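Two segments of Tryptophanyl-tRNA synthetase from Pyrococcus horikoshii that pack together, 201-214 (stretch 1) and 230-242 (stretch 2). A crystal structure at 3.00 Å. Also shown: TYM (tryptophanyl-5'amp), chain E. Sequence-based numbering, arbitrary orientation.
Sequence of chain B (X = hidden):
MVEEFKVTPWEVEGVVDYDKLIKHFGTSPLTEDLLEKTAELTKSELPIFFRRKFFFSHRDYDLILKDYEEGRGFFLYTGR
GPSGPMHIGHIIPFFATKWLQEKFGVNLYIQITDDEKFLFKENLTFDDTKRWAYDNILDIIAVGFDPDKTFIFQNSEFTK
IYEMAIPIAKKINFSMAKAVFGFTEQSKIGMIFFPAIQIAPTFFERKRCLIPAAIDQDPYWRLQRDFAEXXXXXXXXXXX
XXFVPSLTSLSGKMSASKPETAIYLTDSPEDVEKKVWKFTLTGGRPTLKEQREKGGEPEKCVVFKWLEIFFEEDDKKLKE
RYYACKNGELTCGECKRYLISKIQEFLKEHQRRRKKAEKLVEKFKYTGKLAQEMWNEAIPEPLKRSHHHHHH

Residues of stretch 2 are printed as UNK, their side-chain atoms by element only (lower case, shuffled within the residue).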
# COMPACT_ATOMS: atom_id res chain seq x y z
N PRO B 201 2.54 6.35 -10.28
CA PRO B 201 3.07 6.13 -11.63
C PRO B 201 3.68 7.35 -12.33
O PRO B 201 4.30 7.20 -13.38
CB PRO B 201 1.84 5.63 -12.40
CG PRO B 201 0.94 5.09 -11.36
CD PRO B 201 1.11 6.02 -10.21
N THR B 202 3.51 8.55 -11.75
CA THR B 202 4.16 9.75 -12.29
C THR B 202 5.66 9.76 -11.97
O THR B 202 6.41 10.56 -12.53
CB THR B 202 3.51 11.06 -11.78
OG1 THR B 202 3.56 11.09 -10.34
CG2 THR B 202 2.07 11.17 -12.24
N PHE B 203 6.08 8.87 -11.08
CA PHE B 203 7.48 8.75 -10.69
C PHE B 203 8.13 7.51 -11.31
O PHE B 203 9.11 6.99 -10.77
CB PHE B 203 7.62 8.72 -9.16
CG PHE B 203 6.77 9.73 -8.44
CD1 PHE B 203 6.85 11.09 -8.75
CD2 PHE B 203 5.91 9.32 -7.42
CE1 PHE B 203 6.07 12.02 -8.07
CE2 PHE B 203 5.13 10.25 -6.74
CZ PHE B 203 5.20 11.60 -7.07
N PHE B 204 7.59 7.05 -12.43
CA PHE B 204 8.17 5.91 -13.15
C PHE B 204 9.49 6.28 -13.81
O PHE B 204 10.40 5.45 -13.92
CB PHE B 204 7.19 5.35 -14.20
CG PHE B 204 6.48 4.10 -13.77
CD1 PHE B 204 5.09 4.05 -13.75
CD2 PHE B 204 7.19 2.96 -13.39
CE1 PHE B 204 4.41 2.89 -13.36
CE2 PHE B 204 6.53 1.80 -13.00
CZ PHE B 204 5.14 1.77 -12.98
N GLU B 205 9.59 7.53 -14.25
CA GLU B 205 10.81 8.05 -14.87
C GLU B 205 11.15 9.44 -14.35
O GLU B 205 10.29 10.13 -13.78
CB GLU B 205 10.65 8.08 -16.40
CG GLU B 205 10.71 6.72 -17.07
CD GLU B 205 10.37 6.77 -18.55
OE1 GLU B 205 10.78 7.74 -19.23
OE2 GLU B 205 9.70 5.83 -19.04
N ARG B 206 12.40 9.85 -14.53
CA ARG B 206 12.85 11.19 -14.15
C ARG B 206 12.37 12.25 -15.14
O ARG B 206 12.23 13.42 -14.78
CB ARG B 206 14.37 11.24 -14.00
CG ARG B 206 14.92 10.42 -12.83
CD ARG B 206 14.64 11.08 -11.49
NE ARG B 206 14.91 10.18 -10.38
CZ ARG B 206 14.74 10.49 -9.09
NH1 ARG B 206 15.02 9.59 -8.16
NH2 ARG B 206 14.29 11.69 -8.74
N LYS B 207 12.12 11.83 -16.38
CA LYS B 207 11.49 12.68 -17.40
C LYS B 207 10.09 13.06 -16.93
O LYS B 207 9.51 12.36 -16.10
CB LYS B 207 11.42 11.93 -18.73
CG LYS B 207 12.78 11.48 -19.27
CD LYS B 207 12.68 10.32 -20.26
CE LYS B 207 12.33 10.80 -21.66
NZ LYS B 207 12.47 9.72 -22.67
N ARG B 208 9.56 14.17 -17.44
CA ARG B 208 8.24 14.63 -17.00
C ARG B 208 7.08 13.83 -17.61
O ARG B 208 7.21 13.27 -18.70
CB ARG B 208 8.05 16.14 -17.19
CG ARG B 208 8.02 16.62 -18.62
CD ARG B 208 7.48 18.04 -18.67
NE ARG B 208 8.39 19.00 -18.05
CZ ARG B 208 8.02 20.00 -17.26
NH1 ARG B 208 8.93 20.82 -16.75
NH2 ARG B 208 6.74 20.19 -16.97
N CYS B 209 5.96 13.78 -16.89
CA CYS B 209 4.83 12.92 -17.24
C CYS B 209 3.68 13.68 -17.88
O CYS B 209 3.40 14.82 -17.51
CB CYS B 209 4.33 12.21 -15.98
SG CYS B 209 3.03 11.00 -16.27
N LEU B 210 3.01 13.04 -18.85
CA LEU B 210 1.78 13.57 -19.44
C LEU B 210 0.64 12.60 -19.18
O LEU B 210 0.76 11.40 -19.45
CB LEU B 210 1.94 13.77 -20.95
CG LEU B 210 1.24 14.93 -21.70
CD1 LEU B 210 1.21 14.63 -23.19
CD2 LEU B 210 -0.17 15.24 -21.20
N ILE B 211 -0.46 13.12 -18.65
CA ILE B 211 -1.63 12.29 -18.33
C ILE B 211 -2.87 12.69 -19.15
O ILE B 211 -3.55 13.67 -18.82
CB ILE B 211 -1.95 12.29 -16.81
CG1 ILE B 211 -0.73 11.84 -16.01
CG2 ILE B 211 -3.15 11.39 -16.52
CD1 ILE B 211 -0.80 12.15 -14.53
N PRO B 212 -3.16 11.93 -20.22
CA PRO B 212 -4.41 12.10 -20.96
C PRO B 212 -5.56 11.37 -20.27
O PRO B 212 -5.56 10.14 -20.18
CB PRO B 212 -4.10 11.47 -22.33
CG PRO B 212 -2.67 10.99 -22.27
CD PRO B 212 -2.32 10.89 -20.83
N ALA B 213 -6.53 12.14 -19.78
CA ALA B 213 -7.71 11.60 -19.10
C ALA B 213 -8.85 12.62 -19.15
O ALA B 213 -8.70 13.69 -19.73
CB ALA B 213 -7.37 11.25 -17.65
N ALA B 214 -9.99 12.27 -18.56
CA ALA B 214 -11.08 13.24 -18.43
C ALA B 214 -10.88 14.09 -17.19
O ALA B 214 -10.14 13.71 -16.27
CB ALA B 214 -12.44 12.54 -18.41
N UNK B 230 9.71 18.48 -4.39
CA UNK B 230 10.31 18.09 -3.11
C UNK B 230 10.67 16.61 -3.08
O UNK B 230 11.52 16.18 -2.30
o UNK B 230 8.25 17.58 -1.93
c UNK B 230 9.38 18.44 -1.95
N UNK B 231 10.01 15.82 -3.94
CA UNK B 231 10.28 14.39 -4.06
C UNK B 231 11.32 14.11 -5.15
O UNK B 231 11.73 12.96 -5.34
c UNK B 231 8.99 13.61 -4.33
c UNK B 231 8.26 12.93 -1.99
c UNK B 231 6.58 13.12 -3.85
c UNK B 231 7.88 13.66 -3.27
N UNK B 232 11.72 15.16 -5.86
CA UNK B 232 12.78 15.07 -6.87
C UNK B 232 12.30 14.74 -8.27
O UNK B 232 13.04 14.16 -9.06
N UNK B 233 11.06 15.11 -8.57
CA UNK B 233 10.47 14.86 -9.88
C UNK B 233 9.82 16.13 -10.44
O UNK B 233 9.60 17.10 -9.71
c UNK B 233 9.43 13.74 -9.81
c UNK B 233 10.89 10.26 -10.42
c UNK B 233 10.02 12.36 -9.57
c UNK B 233 11.11 9.83 -9.13
c UNK B 233 10.80 10.64 -8.05
c UNK B 233 10.34 11.53 -10.64
o UNK B 233 11.65 8.58 -8.91
c UNK B 233 10.26 11.90 -8.27
N UNK B 234 9.52 16.12 -11.73
CA UNK B 234 8.77 17.20 -12.35
C UNK B 234 7.31 17.11 -11.94
O UNK B 234 6.80 16.02 -11.69
c UNK B 234 10.20 17.52 -14.46
c UNK B 234 11.15 16.55 -14.79
c UNK B 234 11.74 19.23 -15.23
c UNK B 234 10.51 18.86 -14.69
c UNK B 234 12.67 18.26 -15.55
c UNK B 234 8.86 17.13 -13.88
o UNK B 234 13.89 18.62 -16.09
c UNK B 234 12.38 16.91 -15.34
N UNK B 235 6.64 18.26 -11.85
CA UNK B 235 5.19 18.26 -11.62
C UNK B 235 4.47 17.86 -12.90
O UNK B 235 4.65 18.49 -13.95
n UNK B 235 5.61 24.41 -10.25
c UNK B 235 4.69 19.58 -11.05
c UNK B 235 5.33 20.84 -11.60
c UNK B 235 5.05 22.02 -10.69
c UNK B 235 5.70 23.28 -11.23
N UNK B 236 3.66 16.81 -12.80
CA UNK B 236 3.06 16.15 -13.96
C UNK B 236 2.22 17.07 -14.85
O UNK B 236 1.52 17.96 -14.36
c UNK B 236 2.23 14.90 -13.55
o UNK B 236 1.85 14.17 -14.72
c UNK B 236 0.97 15.29 -12.76
N UNK B 237 2.32 16.85 -16.15
CA UNK B 237 1.48 17.52 -17.13
C UNK B 237 0.21 16.70 -17.34
O UNK B 237 0.18 15.50 -17.05
c UNK B 237 2.23 17.70 -18.44
N UNK B 238 -0.83 17.35 -17.85
CA UNK B 238 -2.11 16.68 -18.07
C UNK B 238 -2.87 17.23 -19.27
O UNK B 238 -2.75 18.41 -19.61
c UNK B 238 -2.97 16.75 -16.81
N UNK B 239 -3.64 16.35 -19.91
CA UNK B 239 -4.61 16.75 -20.92
C UNK B 239 -5.98 16.28 -20.47
O UNK B 239 -6.20 15.09 -20.27
c UNK B 239 -3.53 18.11 -23.70
c UNK B 239 -4.26 16.15 -22.29
c UNK B 239 -3.12 16.78 -23.09
c UNK B 239 -2.64 15.81 -24.16
N UNK B 240 -6.89 17.23 -20.28
CA UNK B 240 -8.22 16.94 -19.76
C UNK B 240 -9.26 16.93 -20.87
O UNK B 240 -9.36 17.89 -21.64
n UNK B 240 -6.19 18.04 -15.94
c UNK B 240 -7.58 18.15 -17.63
c UNK B 240 -5.97 19.19 -16.54
n UNK B 240 -6.80 19.28 -17.57
c UNK B 240 -8.62 17.95 -18.68
c UNK B 240 -7.19 17.37 -16.60
N UNK B 241 -10.03 15.85 -20.95
CA UNK B 241 -11.14 15.77 -21.90
C UNK B 241 -12.45 16.10 -21.20
O UNK B 241 -12.54 16.07 -19.97
o UNK B 241 -11.85 13.45 -21.66
c UNK B 241 -11.22 14.38 -22.53
N UNK B 242 -13.46 16.42 -22.00
CA UNK B 242 -14.83 16.55 -21.50
C UNK B 242 -15.40 15.16 -21.26
O UNK B 242 -14.70 14.15 -21.39
c UNK B 242 -16.22 19.46 -23.71
c UNK B 242 -15.36 18.79 -22.65
c UNK B 242 -15.70 17.32 -22.50
n UNK B 242 -16.57 21.53 -25.05
c UNK B 242 -15.76 20.88 -23.98
P TYM E . -12.28 5.21 -14.65
O1P TYM E . -12.02 3.76 -14.74
O2P TYM E . -13.49 5.70 -13.97
O5' TYM E . -12.28 5.83 -16.14
C5' TYM E . -11.19 5.56 -17.02
C4' TYM E . -10.93 6.74 -17.96
O4' TYM E . -12.18 7.13 -18.61
C1' TYM E . -12.41 8.54 -18.35
N9 TYM E . -13.90 8.69 -18.33
C4 TYM E . -14.64 9.30 -19.26
N3 TYM E . -14.34 9.95 -20.40
C2 TYM E . -15.30 10.48 -21.15
N1 TYM E . -16.58 10.39 -20.81
C6 TYM E . -16.95 9.75 -19.68
N6 TYM E . -18.23 9.67 -19.36
C5 TYM E . -15.97 9.18 -18.87
N7 TYM E . -15.99 8.50 -17.73
C8 TYM E . -14.74 8.20 -17.40
C2' TYM E . -11.67 8.83 -17.05
O2' TYM E . -11.28 10.20 -17.00
C3' TYM E . -10.43 7.96 -17.19
O3' TYM E . -9.45 8.63 -18.00
NH3 TYM E . -9.27 5.83 -10.76
CA TYM E . -9.29 5.85 -12.23
CB TYM E . -8.23 4.88 -12.77
CG TYM E . -6.87 5.58 -13.04
CD2 TYM E . -6.59 6.59 -13.96
CE2 TYM E . -5.23 6.91 -13.85
CE3 TYM E . -7.39 7.27 -14.88
CD1 TYM E . -5.70 5.32 -12.42
NE1 TYM E . -4.67 6.14 -12.92
CZ2 TYM E . -4.68 7.89 -14.66
CZ3 TYM E . -6.83 8.26 -15.69
CH2 TYM E . -5.48 8.57 -15.58
C TYM E . -10.67 5.43 -12.75
O TYM E . -11.39 4.70 -12.06
OPP TYM E . -10.98 5.93 -13.99

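Position 230 carries one carbon followed by one oxygen and lies out of reach of stretch 1; the pair of atoms defines Ser 230. Position 231 has four carbons, forked at the second, with a branch-end carbon 3.8 Å from Phe 203 CZ; this is the pattern of leucine, and Leu 231 points toward stretch 1. Position 232 has no side-chain atoms, and its phi/psi of 90/27 would jam a CB against the preceding carbonyl: this is Gly 232. Its O accepts a weak hydrogen bond from Arg 206 NH2 (2.8 Å, 124° at the hydrogen).

At 233, one carbon leads to a six-carbon ring bearing one oxygen, and a ring carbon lies 3.5 Å from Phe 203 CD1, hence Tyr 233. Phe 203 CB sits 3.8 Å from the centroid of the Tyr 233 ring, over one face; on the opposite face the guanidinium of Arg 206 lies flat, planes at 5°, with an off-centre cation-pi contact. Position 234 repeats the atom pattern, with a ring carbon 3.3 Å from Arg 208 NH1, and is Tyr 234. Tyr 234 CG lies over one face of the Arg 208 guanidinium, while the ring edge meets the O of Arg 206.

Position 235 has four carbons in a row ending in nitrogen, and points away from stretch 1: Lys 235. Position 236 has one carbon carrying an oxygen and a carbon, the oxygen 3.3 Å from Ile 211 CD1, a branch that identifies Thr 236. The residue is buried.

Positions 237 and 238 each show a single side-chain carbon, so they are Ala 237 and Ala 238. The first is paired with Leu 210, the second with Ile 211, and their CB atoms point to opposite faces of the sheet. Position 239 has four carbons forked at the second, and the carbon at the fork lies 3.8 Å from Leu 210 CD2: Leu 239. Position 240 bears a five-membered ring of three carbons and two nitrogens, His 240, whose ring nitrogens are hydrogen-bonded elsewhere in the structure. Position 241, one carbon then one oxygen, has that oxygen 3.3 Å from Ala 214 CA: Ser 241. Position 242, four carbons in a row ending in nitrogen, points away: Lys 242. Ser 241 OG donates a hydrogen bond to Lys 242 O (2.9 Å).

The contact joins a parallel strand pair to an aromatic and cationic cluster. Successive backbone hydrogen bonds, from Ala 237 N to Cys 209 O (2.7 Å) through Ser 241 N to Ala 213 O (2.8 Å), alternate in direction between the strands. Before the strands, Tyr 233 is held between Phe 203 and Arg 206. At the far end, Ala 214 N donates to O2' of TYM (2.9 Å), tying the sheet to the bound tryptophanyl-5'amp.

Stretch 2 (230-242) SLGYYKTAALHSK
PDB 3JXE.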